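Local structure of tudor and KH domain-containing protein homolog (Bombyx mori, 5VQH) at residues A147-A152 with V228-G233. The protein binds symmetrically dimethylated arginines of the Piwi proteins Siwi and Ago3 through its extended Tudor domain and takes part in primary piRNA biogenesis. Residues are numbered along the deposited sequence; the frame is centred on the assembly and turned at random.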
loop_
_atom_site.group_PDB
_atom_site.type_symbol
_atom_site.label_atom_id
_atom_site.label_comp_id
_atom_site.label_asym_id
_atom_site.label_seq_id
_atom_site.Cartn_x
_atom_site.Cartn_y
_atom_site.Cartn_z
ATOM N N ALA A 147 4.484 15.603 2.766
ATOM C CA ALA A 147 4.100 16.955 3.045
ATOM C C ALA A 147 5.143 17.912 2.560
ATOM O O ALA A 147 6.322 17.590 2.461
ATOM C CB ALA A 147 3.849 17.152 4.527
ATOM N N GLY A 148 4.684 19.094 2.218
ATOM C CA GLY A 148 5.583 20.201 1.975
ATOM C C GLY A 148 6.241 20.221 0.613
ATOM O O GLY A 148 7.134 21.037 0.386
ATOM N N VAL A 149 5.826 19.345 -0.299
ATOM C CA VAL A 149 6.405 19.349 -1.647
ATOM C C VAL A 149 5.290 19.279 -2.689
ATOM O O VAL A 149 4.213 18.772 -2.428
ATOM C CB VAL A 149 7.436 18.203 -1.842
ATOM C CG1 VAL A 149 8.489 18.220 -0.758
ATOM C CG2 VAL A 149 6.772 16.855 -1.828
ATOM N N ARG A 150 5.539 19.832 -3.862
ATOM C CA ARG A 150 4.682 19.557 -5.012
ATOM C C ARG A 150 5.576 19.376 -6.226
ATOM O O ARG A 150 6.753 19.748 -6.192
ATOM C CB ARG A 150 3.606 20.637 -5.215
ATOM C CG ARG A 150 4.124 22.057 -5.116
ATOM C CD ARG A 150 3.088 23.028 -4.561
ATOM N NE ARG A 150 3.641 24.382 -4.581
ATOM C CZ ARG A 150 4.583 24.844 -3.747
ATOM N NH1 ARG A 150 5.103 24.083 -2.774
ATOM N NH2 ARG A 150 5.017 26.097 -3.886
ATOM N N PRO A 151 5.050 18.738 -7.282
ATOM C CA PRO A 151 5.924 18.485 -8.427
ATOM C C PRO A 151 6.393 19.750 -9.134
ATOM O O PRO A 151 5.685 20.769 -9.156
ATOM C CB PRO A 151 5.093 17.613 -9.362
ATOM C CG PRO A 151 3.783 17.375 -8.694
ATOM C CD PRO A 151 3.716 18.123 -7.414
ATOM N N ALA A 152 7.609 19.669 -9.669
ATOM C CA ALA A 152 8.241 20.784 -10.363
ATOM C C ALA A 152 7.715 20.892 -11.799
ATOM O O ALA A 152 7.740 19.917 -12.565
ATOM C CB ALA A 152 9.748 20.622 -10.347
ATOM N N VAL A 228 15.495 16.321 -0.023
ATOM C CA VAL A 228 16.329 15.844 -1.103
ATOM C C VAL A 228 15.674 16.031 -2.461
ATOM O O VAL A 228 16.353 16.341 -3.415
ATOM C CB VAL A 228 16.645 14.365 -0.957
ATOM C CG1 VAL A 228 17.382 13.849 -2.179
ATOM C CG2 VAL A 228 17.479 14.127 0.284
ATOM N N LEU A 229 14.372 15.803 -2.555
ATOM C CA LEU A 229 13.661 15.925 -3.819
ATOM C C LEU A 229 13.628 17.389 -4.279
ATOM O O LEU A 229 13.760 17.703 -5.478
ATOM C CB LEU A 229 12.227 15.382 -3.711
ATOM C CG LEU A 229 12.014 13.854 -3.559
ATOM C CD1 LEU A 229 10.531 13.549 -3.306
ATOM C CD2 LEU A 229 12.513 13.016 -4.727
ATOM N N VAL A 230 13.443 18.289 -3.332
ATOM C CA VAL A 230 13.402 19.704 -3.659
ATOM C C VAL A 230 14.778 20.137 -4.154
ATOM O O VAL A 230 14.864 20.826 -5.154
ATOM C CB VAL A 230 12.972 20.566 -2.454
ATOM C CG1 VAL A 230 13.151 22.049 -2.763
ATOM C CG2 VAL A 230 11.521 20.257 -2.050
ATOM N N ALA A 231 15.846 19.714 -3.480
ATOM C CA ALA A 231 17.211 20.143 -3.837
ATOM C C ALA A 231 17.642 19.626 -5.202
ATOM O O ALA A 231 18.308 20.332 -5.952
ATOM C CB ALA A 231 18.200 19.683 -2.788
ATOM N N GLU A 232 17.254 18.390 -5.526
ATOM C CA GLU A 232 17.544 17.809 -6.834
ATOM C C GLU A 232 16.578 18.280 -7.914
ATOM O O GLU A 232 16.572 17.748 -9.019
ATOM C CB GLU A 232 17.489 16.290 -6.758
ATOM C CG GLU A 232 18.534 15.657 -5.854
ATOM C CD GLU A 232 18.506 14.132 -5.895
ATOM O OE1 GLU A 232 17.582 13.572 -6.531
ATOM O OE2 GLU A 232 19.400 13.476 -5.295
ATOM N N GLY A 233 15.748 19.264 -7.605
ATOM C CA GLY A 233 14.888 19.866 -8.606
ATOM C C GLY A 233 13.646 19.096 -9.014
ATOM O O GLY A 233 12.895 19.585 -9.846
#
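Val149 and Val230 meet at the surface of the extended Tudor domain, on the side formed by its SN-like part. Residues 147-152 are a loop that follows strand 142-146. Residues 228-233 hold the last turn of helix 225-231 and the residues that leave it. The contact is small, burying 142 Å² in all, and no hydrogen bond crosses it. CG1 of Val149 touches CG2 of Val230 at 3.9 Å. Both methyls lie anti to their own carbonyl carbon and beside the backbone N: chi1 of -53° sends Val149 CG1 to the helix, and chi1 of 171° turns Val230 CG2 to the loop. The two side chains cross at a slant, with one methyl from each in touch. Trp168 and Ala235 also pack on Val149.

Leu229 also points its CB toward the loop, and its side chain touches Phe176 and Leu179 of helix 170-179. The residues after the helix run back along the loop, where backbone bonds join Ala152 to Trp234 and Arg150 to Val236. Gly233 makes the turn with a positive phi of 77°, its N bonded to Val230 O at 3.0 Å. Beyond that turn, the CB methyl of Ala152 rests 3.4 Å from the carbonyl O of Gly233.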